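Probable branched-chain amino acid ABC transporter, amino acid binding protein (PDB 3LKB) probably captures branched-chain amino acids such as valine and passes them to a membrane ABC transporter for uptake. Local coordinates at residues V8-S13 against I296-I301; F66-V71 against K91-E96; R98-P103 against E314-A319. The protein carries 2 engineered substitutions. One frame throughout, in Å; residues are numbered along the deposited sequence.

Contact 1: V8-S13 against I296-I301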
loop_
_atom_site.group_PDB
_atom_site.type_symbol
_atom_site.label_atom_id
_atom_site.label_comp_id
_atom_site.label_asym_id
_atom_site.label_seq_id
_atom_site.Cartn_x
_atom_site.Cartn_y
_atom_site.Cartn_z
ATOM N N VAL A 8 -11.074 -22.187 -12.994
ATOM C CA VAL A 8 -11.831 -20.956 -13.131
ATOM C C VAL A 8 -11.103 -19.725 -12.497
ATOM O O VAL A 8 -10.680 -19.739 -11.318
ATOM C CB VAL A 8 -13.278 -21.096 -12.574
ATOM C CG1 VAL A 8 -13.946 -19.716 -12.446
ATOM C CG2 VAL A 8 -14.120 -22.037 -13.449
ATOM N N THR A 9 -10.965 -18.675 -13.304
ATOM C CA THR A 9 -10.297 -17.480 -12.882
ATOM C C THR A 9 -11.195 -16.441 -12.243
ATOM O O THR A 9 -12.244 -16.025 -12.779
ATOM C CB THR A 9 -9.481 -16.877 -13.973
ATOM O OG1 THR A 9 -8.430 -17.810 -14.299
ATOM C CG2 THR A 9 -8.844 -15.558 -13.459
ATOM N N LEU A 10 -10.762 -16.062 -11.050
ATOM C CA LEU A 10 -11.423 -15.049 -10.283
ATOM C C LEU A 10 -10.473 -13.864 -10.367
ATOM O O LEU A 10 -9.366 -13.932 -9.868
ATOM C CB LEU A 10 -11.591 -15.541 -8.856
ATOM C CG LEU A 10 -12.763 -14.868 -8.144
ATOM C CD1 LEU A 10 -13.991 -15.014 -9.013
ATOM C CD2 LEU A 10 -12.990 -15.502 -6.812
ATOM N N PHE A 11 -10.892 -12.806 -11.056
ATOM C CA PHE A 11 -10.001 -11.712 -11.359
ATOM C C PHE A 11 -10.497 -10.393 -10.746
ATOM O O PHE A 11 -11.641 -9.997 -10.909
ATOM C CB PHE A 11 -9.765 -11.642 -12.878
ATOM C CG PHE A 11 -9.309 -10.290 -13.394
ATOM C CD1 PHE A 11 -7.949 -9.963 -13.453
ATOM C CD2 PHE A 11 -10.233 -9.360 -13.850
ATOM C CE1 PHE A 11 -7.524 -8.733 -13.967
ATOM C CE2 PHE A 11 -9.832 -8.151 -14.362
ATOM C CZ PHE A 11 -8.450 -7.833 -14.416
ATOM N N TRP A 12 -9.629 -9.729 -10.000
ATOM C CA TRP A 12 -9.924 -8.401 -9.475
ATOM C C TRP A 12 -8.817 -7.499 -9.928
ATOM O O TRP A 12 -7.640 -7.918 -9.996
ATOM C CB TRP A 12 -9.954 -8.454 -7.958
ATOM C CG TRP A 12 -10.125 -7.134 -7.262
ATOM C CD1 TRP A 12 -11.286 -6.516 -7.015
ATOM C CD2 TRP A 12 -9.081 -6.270 -6.736
ATOM N NE1 TRP A 12 -11.066 -5.324 -6.354
ATOM C CE2 TRP A 12 -9.725 -5.147 -6.169
ATOM C CE3 TRP A 12 -7.683 -6.327 -6.728
ATOM C CZ2 TRP A 12 -9.039 -4.111 -5.554
ATOM C CZ3 TRP A 12 -6.979 -5.284 -6.125
ATOM C CH2 TRP A 12 -7.669 -4.193 -5.528
ATOM N N SER A 13 -9.181 -6.283 -10.296
ATOM C CA SER A 13 -8.178 -5.251 -10.626
ATOM C C SER A 13 -8.533 -4.003 -9.842
ATOM O O SER A 13 -9.645 -3.524 -9.941
ATOM C CB SER A 13 -8.173 -4.954 -12.138
ATOM O OG SER A 13 -7.535 -3.726 -12.432
ATOM N N ILE A 296 -19.909 -13.153 -3.206
ATOM C CA ILE A 296 -21.004 -13.097 -4.164
ATOM C C ILE A 296 -20.618 -13.862 -5.444
ATOM O O ILE A 296 -21.378 -14.757 -5.882
ATOM C CB ILE A 296 -21.490 -11.671 -4.454
ATOM C CG1 ILE A 296 -22.009 -11.037 -3.165
ATOM C CG2 ILE A 296 -22.612 -11.676 -5.563
ATOM C CD1 ILE A 296 -22.550 -9.599 -3.277
ATOM N N ALA A 297 -19.423 -13.556 -5.976
ATOM C CA ALA A 297 -18.865 -14.185 -7.190
ATOM C C ALA A 297 -18.757 -15.669 -6.997
ATOM O O ALA A 297 -19.255 -16.431 -7.797
ATOM C CB ALA A 297 -17.498 -13.611 -7.528
ATOM N N VAL A 298 -18.112 -16.087 -5.922
ATOM C CA VAL A 298 -17.996 -17.488 -5.688
ATOM C C VAL A 298 -19.399 -18.117 -5.500
ATOM O O VAL A 298 -19.680 -19.214 -6.002
ATOM C CB VAL A 298 -17.047 -17.807 -4.521
ATOM C CG1 VAL A 298 -17.141 -19.322 -4.156
ATOM C CG2 VAL A 298 -15.635 -17.380 -4.892
ATOM N N GLU A 299 -20.309 -17.452 -4.826
ATOM C CA GLU A 299 -21.634 -18.109 -4.737
ATOM C C GLU A 299 -22.368 -18.198 -6.089
ATOM O O GLU A 299 -23.085 -19.140 -6.335
ATOM C CB GLU A 299 -22.495 -17.485 -3.629
ATOM C CG GLU A 299 -23.998 -17.911 -3.599
ATOM C CD GLU A 299 -24.239 -19.322 -3.075
ATOM O OE1 GLU A 299 -23.248 -19.986 -2.733
ATOM O OE2 GLU A 299 -25.424 -19.772 -2.998
ATOM N N ALA A 300 -22.204 -17.230 -6.976
ATOM C CA ALA A 300 -22.889 -17.322 -8.269
ATOM C C ALA A 300 -22.255 -18.398 -9.163
ATOM O O ALA A 300 -22.991 -19.085 -9.888
ATOM C CB ALA A 300 -22.898 -16.005 -8.973
ATOM N N ILE A 301 -20.942 -18.575 -9.125
ATOM C CA ILE A 301 -20.245 -19.678 -9.781
ATOM C C ILE A 301 -20.747 -21.052 -9.299
ATOM O O ILE A 301 -20.928 -21.947 -10.068
ATOM C CB ILE A 301 -18.662 -19.598 -9.646
ATOM C CG1 ILE A 301 -18.028 -18.433 -10.382
ATOM C CG2 ILE A 301 -18.018 -20.838 -10.037
ATOM C CD1 ILE A 301 -18.939 -17.548 -10.849
#
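Leu10 carries its CG roughly anti to the backbone N (chi1 -155°), and this turn sends both methyl branches from the strand toward helix 285-308. In Val298 the branch that sits beside the backbone N, CG2, is the one that meets CD2 of the leucine. CD2 of Leu10 lies 3.8 Å from CG2 of Val298, and the two side chains cross at about a right angle. The other branch goes to a smaller neighbour: Leu10 CD1 rests 4.1 Å from Ala297 CB. A forked side chain suits this place because it can cover two successive helix residues at once, while the single methyl of Ala297 lets the strand come near, the CA atoms of Leu10 and Ala297 being 8.1 Å apart. Farther along, Val8 and Ile301 point at each other more loosely, with Val8 CG1 4.8 Å from Ile301 CG1.

The setting is the layered alpha/beta lobe of a type I periplasmic binding protein, in which helices cover both faces of a central parallel sheet. Strand 6-14 runs parallel to strand 47-55, its backbone bonded at Val8 and Leu10. Helix 285-308 comes from far along the chain, as expected where the polypeptide crosses between lobes more than once. Phe11 faces the other side of the sheet, against Phe66 and Ala70 of helix 60-72. Within the helix, Ile301 N donates to Ala297 O at 3.0 Å. Glu299 is partly exposed, and there a carboxylate can form its salt bridges with Arg302 and Arg303.

Contact 2: F66-V71 against K91-E96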
loop_
_atom_site.group_PDB
_atom_site.type_symbol
_atom_site.label_atom_id
_atom_site.label_comp_id
_atom_site.label_asym_id
_atom_site.label_seq_id
_atom_site.Cartn_x
_atom_site.Cartn_y
_atom_site.Cartn_z
ATOM N N PHE A 66 -5.594 -4.770 -18.014
ATOM C CA PHE A 66 -5.746 -5.988 -17.206
ATOM C C PHE A 66 -7.064 -6.724 -17.471
ATOM O O PHE A 66 -7.116 -7.944 -17.453
ATOM C CB PHE A 66 -5.638 -5.683 -15.735
ATOM C CG PHE A 66 -4.276 -5.232 -15.309
ATOM C CD1 PHE A 66 -3.135 -5.659 -15.998
ATOM C CD2 PHE A 66 -4.125 -4.386 -14.180
ATOM C CE1 PHE A 66 -1.870 -5.225 -15.603
ATOM C CE2 PHE A 66 -2.882 -3.965 -13.753
ATOM C CZ PHE A 66 -1.739 -4.369 -14.450
ATOM N N PHE A 67 -8.111 -5.966 -17.759
ATOM C CA PHE A 67 -9.390 -6.525 -18.078
ATOM C C PHE A 67 -9.387 -7.219 -19.424
ATOM O O PHE A 67 -9.962 -8.316 -19.564
ATOM C CB PHE A 67 -10.421 -5.411 -18.096
ATOM C CG PHE A 67 -11.806 -5.872 -18.420
ATOM C CD1 PHE A 67 -12.441 -6.858 -17.647
ATOM C CD2 PHE A 67 -12.475 -5.315 -19.479
ATOM C CE1 PHE A 67 -13.717 -7.273 -17.935
ATOM C CE2 PHE A 67 -13.787 -5.718 -19.782
ATOM C CZ PHE A 67 -14.417 -6.691 -19.018
ATOM N N GLU A 68 -8.748 -6.589 -20.413
ATOM C CA GLU A 68 -8.668 -7.192 -21.752
ATOM C C GLU A 68 -7.900 -8.501 -21.728
ATOM O O GLU A 68 -8.376 -9.473 -22.301
ATOM C CB GLU A 68 -8.127 -6.246 -22.808
ATOM C CG GLU A 68 -9.159 -5.211 -23.195
ATOM C CD GLU A 68 -8.572 -4.001 -23.924
ATOM O OE1 GLU A 68 -7.322 -3.752 -23.876
ATOM O OE2 GLU A 68 -9.389 -3.278 -24.539
ATOM N N GLU A 69 -6.757 -8.511 -21.029
ATOM C CA GLU A 69 -5.963 -9.716 -20.811
ATOM C C GLU A 69 -6.819 -10.754 -20.137
ATOM O O GLU A 69 -6.882 -11.881 -20.622
ATOM C CB GLU A 69 -4.711 -9.460 -19.968
ATOM C CG GLU A 69 -4.132 -10.741 -19.291
ATOM C CD GLU A 69 -3.229 -10.454 -18.062
ATOM O OE1 GLU A 69 -3.714 -9.837 -17.064
ATOM O OE2 GLU A 69 -2.051 -10.866 -18.094
ATOM N N ALA A 70 -7.494 -10.371 -19.056
ATOM C CA ALA A 70 -8.331 -11.296 -18.313
ATOM C C ALA A 70 -9.526 -11.834 -19.125
ATOM O O ALA A 70 -9.974 -12.931 -18.849
ATOM C CB ALA A 70 -8.806 -10.672 -17.005
ATOM N N VAL A 71 -10.060 -11.077 -20.081
ATOM C CA VAL A 71 -11.173 -11.626 -20.842
ATOM C C VAL A 71 -10.615 -12.590 -21.904
ATOM O O VAL A 71 -11.111 -13.739 -22.051
ATOM C CB VAL A 71 -12.188 -10.527 -21.431
ATOM C CG1 VAL A 71 -11.449 -9.346 -22.038
ATOM C CG2 VAL A 71 -13.084 -11.121 -22.502
ATOM N N LYS A 91 -17.916 0.486 -18.983
ATOM C CA LYS A 91 -19.346 0.110 -19.142
ATOM C C LYS A 91 -19.702 -0.345 -20.586
ATOM O O LYS A 91 -20.247 -1.445 -20.771
ATOM C CB LYS A 91 -20.314 1.218 -18.675
ATOM C CG LYS A 91 -20.570 1.318 -17.162
ATOM C CD LYS A 91 -21.529 2.488 -16.834
ATOM C CE LYS A 91 -23.025 2.025 -16.875
ATOM N NZ LYS A 91 -24.003 3.141 -16.619
ATOM N N PRO A 92 -19.367 0.461 -21.621
ATOM C CA PRO A 92 -19.712 -0.007 -23.003
ATOM C C PRO A 92 -19.162 -1.406 -23.335
ATOM O O PRO A 92 -19.847 -2.213 -23.965
ATOM C CB PRO A 92 -19.037 1.054 -23.914
ATOM C CG PRO A 92 -19.060 2.304 -23.067
ATOM C CD PRO A 92 -18.773 1.815 -21.633
ATOM N N LEU A 93 -17.927 -1.672 -22.921
ATOM C CA LEU A 93 -17.284 -2.938 -23.204
ATOM C C LEU A 93 -17.872 -4.069 -22.331
ATOM O O LEU A 93 -18.073 -5.198 -22.810
ATOM C CB LEU A 93 -15.794 -2.781 -22.989
ATOM C CG LEU A 93 -14.856 -3.925 -23.340
ATOM C CD1 LEU A 93 -15.038 -4.327 -24.814
ATOM C CD2 LEU A 93 -13.434 -3.391 -23.071
ATOM N N ILE A 94 -18.166 -3.762 -21.068
ATOM C CA ILE A 94 -18.800 -4.761 -20.197
ATOM C C ILE A 94 -20.134 -5.249 -20.776
ATOM O O ILE A 94 -20.390 -6.431 -20.852
ATOM C CB ILE A 94 -19.002 -4.227 -18.752
ATOM C CG1 ILE A 94 -17.629 -3.911 -18.113
ATOM C CG2 ILE A 94 -19.830 -5.230 -17.921
ATOM C CD1 ILE A 94 -17.635 -3.441 -16.727
ATOM N N GLN A 95 -20.978 -4.287 -21.116
ATOM C CA GLN A 95 -22.219 -4.484 -21.836
ATOM C C GLN A 95 -22.013 -5.306 -23.120
ATOM O O GLN A 95 -22.756 -6.278 -23.356
ATOM C CB GLN A 95 -22.852 -3.110 -22.147
ATOM C CG GLN A 95 -24.252 -3.155 -22.802
ATOM C CD GLN A 95 -25.339 -3.632 -21.842
ATOM O OE1 GLN A 95 -25.232 -3.466 -20.600
ATOM N NE2 GLN A 95 -26.394 -4.251 -22.407
ATOM N N GLU A 96 -21.025 -4.941 -23.943
ATOM C CA GLU A 96 -20.833 -5.634 -25.256
ATOM C C GLU A 96 -20.501 -7.088 -25.051
ATOM O O GLU A 96 -21.089 -7.950 -25.651
ATOM C CB GLU A 96 -19.731 -4.971 -26.108
ATOM C CG GLU A 96 -19.306 -5.781 -27.382
ATOM C CD GLU A 96 -18.141 -5.140 -28.164
ATOM O OE1 GLU A 96 -18.116 -3.889 -28.328
ATOM O OE2 GLU A 96 -17.232 -5.902 -28.608
#
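The ring of Phe67 meets Leu93 at its edge: Leu93 CD2 lies near the ring plane, 4.0 Å from Phe67 CE2. Leu93 CG is almost as near, 4.1 Å from the same CE2, so the leucine lies along that rim rather than touching it with one methyl. The two side chains slide past each other in opposite directions. Ile94 reaches the far end of the ring obliquely, its CG1 standing 4.3 Å from Phe67 CZ. With CG anti to the backbone N (chi1 180°), Phe67 extends its ring across the gap between the helices. A long aromatic suits that gap, since the segment axes approach no closer than 12.5 Å. At the exposed margin the carboxylate of Glu68 approaches the leucine, OE2 lying 4.3 Å from Leu93 CD2; a charged residue is at home here because water remains accessible.

The segments of helices 60-72 and 84-97 run nearly parallel, at 10°, as befits consecutive beta-alpha-beta crossovers of a Rossmann-like lobe, with strand 79-81 between them in the sequence. That strand also supplies Phe79, whose ring stacks on Phe67 and steadies it.

Farther out, Gln64 gives Glu68 OE2 a weak hydrogen bond from one turn earlier. Helix 84-97 is kinked near Pro92, whose ring nitrogen has no hydrogen to donate to the preceding turn. On the side away from Phe67, Lys91 NZ is gripped by the backbone oxygens of Glu109, Asp112 and Pro114, while Gln95 NE2 bonds to Asp117 OD2, all four partners lying in the loop after strand 101-103.

Contact 3: R98-P103 against E314-A319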
loop_
_atom_site.group_PDB
_atom_site.type_symbol
_atom_site.label_atom_id
_atom_site.label_comp_id
_atom_site.label_asym_id
_atom_site.label_seq_id
_atom_site.Cartn_x
_atom_site.Cartn_y
_atom_site.Cartn_z
ATOM N N ARG A 98 -21.078 -8.790 -22.290
ATOM C CA ARG A 98 -21.991 -9.406 -21.335
ATOM C C ARG A 98 -21.301 -10.111 -20.150
ATOM O O ARG A 98 -21.676 -11.213 -19.783
ATOM C CB ARG A 98 -22.893 -10.434 -22.042
ATOM C CG ARG A 98 -23.577 -9.953 -23.300
ATOM C CD ARG A 98 -24.378 -11.060 -23.929
ATOM N NE ARG A 98 -24.934 -10.669 -25.226
ATOM C CZ ARG A 98 -26.137 -10.100 -25.415
ATOM N NH1 ARG A 98 -26.948 -9.812 -24.393
ATOM N NH2 ARG A 98 -26.543 -9.798 -26.645
ATOM N N ILE A 99 -20.272 -9.525 -19.558
ATOM C CA ILE A 99 -19.800 -10.163 -18.325
ATOM C C ILE A 99 -20.217 -9.468 -17.035
ATOM O O ILE A 99 -19.883 -8.303 -16.821
ATOM C CB ILE A 99 -18.291 -10.558 -18.316
ATOM C CG1 ILE A 99 -17.424 -9.449 -17.797
ATOM C CG2 ILE A 99 -17.767 -11.149 -19.699
ATOM C CD1 ILE A 99 -16.302 -10.079 -16.999
ATOM N N PRO A 100 -20.946 -10.192 -16.169
ATOM C CA PRO A 100 -21.349 -9.666 -14.843
ATOM C C PRO A 100 -20.182 -9.089 -14.096
ATOM O O PRO A 100 -19.136 -9.711 -14.039
ATOM C CB PRO A 100 -21.844 -10.905 -14.101
ATOM C CG PRO A 100 -22.274 -11.836 -15.173
ATOM C CD PRO A 100 -21.292 -11.616 -16.318
ATOM N N THR A 101 -20.374 -7.931 -13.493
ATOM C CA THR A 101 -19.284 -7.159 -12.924
ATOM C C THR A 101 -19.715 -6.687 -11.593
ATOM O O THR A 101 -20.774 -6.034 -11.484
ATOM C CB THR A 101 -18.992 -5.947 -13.811
ATOM O OG1 THR A 101 -18.420 -6.436 -15.014
ATOM C CG2 THR A 101 -18.014 -4.970 -13.181
ATOM N N ILE A 102 -18.934 -7.022 -10.575
ATOM C CA ILE A 102 -19.268 -6.620 -9.224
ATOM C C ILE A 102 -18.210 -5.631 -8.761
ATOM O O ILE A 102 -17.080 -6.041 -8.482
ATOM C CB ILE A 102 -19.274 -7.839 -8.289
ATOM C CG1 ILE A 102 -20.223 -8.890 -8.861
ATOM C CG2 ILE A 102 -19.588 -7.411 -6.850
ATOM C CD1 ILE A 102 -20.106 -10.299 -8.200
ATOM N N PRO A 103 -18.550 -4.327 -8.708
ATOM C CA PRO A 103 -17.602 -3.274 -8.337
ATOM C C PRO A 103 -17.489 -2.982 -6.824
ATOM O O PRO A 103 -18.460 -3.100 -6.088
ATOM C CB PRO A 103 -18.174 -2.035 -9.043
ATOM C CG PRO A 103 -19.419 -2.448 -9.725
ATOM C CD PRO A 103 -19.829 -3.744 -9.144
ATOM N N GLU A 314 -22.732 -16.248 -19.070
ATOM C CA GLU A 314 -24.184 -16.400 -19.157
ATOM C C GLU A 314 -24.774 -17.157 -17.980
ATOM O O GLU A 314 -25.758 -16.719 -17.400
ATOM C CB GLU A 314 -24.600 -17.022 -20.489
ATOM C CG GLU A 314 -24.356 -16.067 -21.679
ATOM C CD GLU A 314 -24.220 -16.812 -23.022
ATOM O OE1 GLU A 314 -25.167 -17.533 -23.436
ATOM O OE2 GLU A 314 -23.148 -16.679 -23.659
ATOM N N THR A 315 -24.166 -18.262 -17.593
ATOM C CA THR A 315 -24.734 -19.040 -16.508
ATOM C C THR A 315 -24.581 -18.315 -15.194
ATOM O O THR A 315 -25.511 -18.374 -14.354
ATOM C CB THR A 315 -24.172 -20.454 -16.399
ATOM O OG1 THR A 315 -22.753 -20.401 -16.189
ATOM C CG2 THR A 315 -24.435 -21.194 -17.696
ATOM N N VAL A 316 -23.437 -17.642 -15.027
ATOM C CA VAL A 316 -23.178 -16.841 -13.833
ATOM C C VAL A 316 -24.156 -15.678 -13.741
ATOM O O VAL A 316 -24.676 -15.391 -12.655
ATOM C CB VAL A 316 -21.756 -16.282 -13.816
ATOM C CG1 VAL A 316 -21.654 -15.074 -12.908
ATOM C CG2 VAL A 316 -20.797 -17.336 -13.380
ATOM N N TYR A 317 -24.427 -15.042 -14.892
ATOM C CA TYR A 317 -25.471 -14.031 -14.977
ATOM C C TYR A 317 -26.818 -14.568 -14.418
ATOM O O TYR A 317 -27.444 -13.915 -13.553
ATOM C CB TYR A 317 -25.582 -13.424 -16.394
ATOM C CG TYR A 317 -26.774 -12.471 -16.559
ATOM C CD1 TYR A 317 -26.688 -11.136 -16.157
ATOM C CD2 TYR A 317 -27.974 -12.905 -17.099
ATOM C CE1 TYR A 317 -27.775 -10.251 -16.281
ATOM C CE2 TYR A 317 -29.078 -12.031 -17.227
ATOM C CZ TYR A 317 -28.962 -10.712 -16.794
ATOM O OH TYR A 317 -30.012 -9.823 -16.886
ATOM N N GLN A 318 -27.210 -15.777 -14.843
ATOM C CA GLN A 318 -28.525 -16.379 -14.502
ATOM C C GLN A 318 -28.591 -16.723 -13.047
ATOM O O GLN A 318 -29.630 -16.615 -12.407
ATOM C CB GLN A 318 -28.802 -17.644 -15.331
ATOM C CG GLN A 318 -29.014 -17.434 -16.848
ATOM C CD GLN A 318 -30.212 -16.538 -17.133
ATOM O OE1 GLN A 318 -31.214 -16.590 -16.415
ATOM N NE2 GLN A 318 -30.115 -15.702 -18.180
ATOM N N ALA A 319 -27.465 -17.154 -12.510
ATOM C CA ALA A 319 -27.346 -17.391 -11.067
ATOM C C ALA A 319 -27.537 -16.084 -10.281
ATOM O O ALA A 319 -28.213 -16.081 -9.272
ATOM C CB ALA A 319 -26.003 -18.032 -10.751
#
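Apolar contact centres on Pro100, whose CG is the atom that touches helix 313-321. It lies 3.9 Å from Tyr317 CB and 4.0 Å from Val316 CG1, pressing on the base of the tyrosine rather than on its ring. Proline suits this buried spot: its compact ring turns a CH2 group, CG, to the helix. Tyr317 holds CG anti to the backbone N (chi1 174°), which carries the ring away from the proline, to meet Tyr118 with the planes at about 60°.

Hydrogen bonds steady the loop. Thr101 OG1 donates to Ile99 O at 3.0 Å, tilted 29° from the carbonyl plane, while Arg98 O accepts from Asn313 ND2 at the start of the helix.

Arg98 NE and Glu314 OE2, of opposite charge, are 6.5 Å apart, so any attraction is probably modest. Arg98 NH1 instead bonds to Tyr118 OH.

Arg98, just after helix 84-97, has positive phi in a Schellman motif, turning the chain into strand 101-103. That strand runs parallel to 79-81, bonded through Ile102 to Phe79 and Ser81, and helix 313-321 packs on Pro100, just before that strand, with its Thr315 against Ala304 and Phe308 of helix 285-308.

How the contacts relate
All three contacts belong to one lobe and lie on the same side of the chain's centre; contacts 1 and 3 share one side of the sheet and contact 2 lies on the other. Contacts 1 and 3 are buried, joining early strand or loop residues to helices that follow each other late in the chain; Ile102 of 98-103 packs on Ile296 and Ala297, and Ala300 on Ala319. Contact 2 is local and only partly buried, between two helices. Ile99 and Thr101 connect it to contact 3 through Ile94. Aliphatic methyls alone make contact 1, an aromatic edge and a marginal carboxylate mark contact 2, and contact 3 sets a proline against a helix beside polar loop bonds.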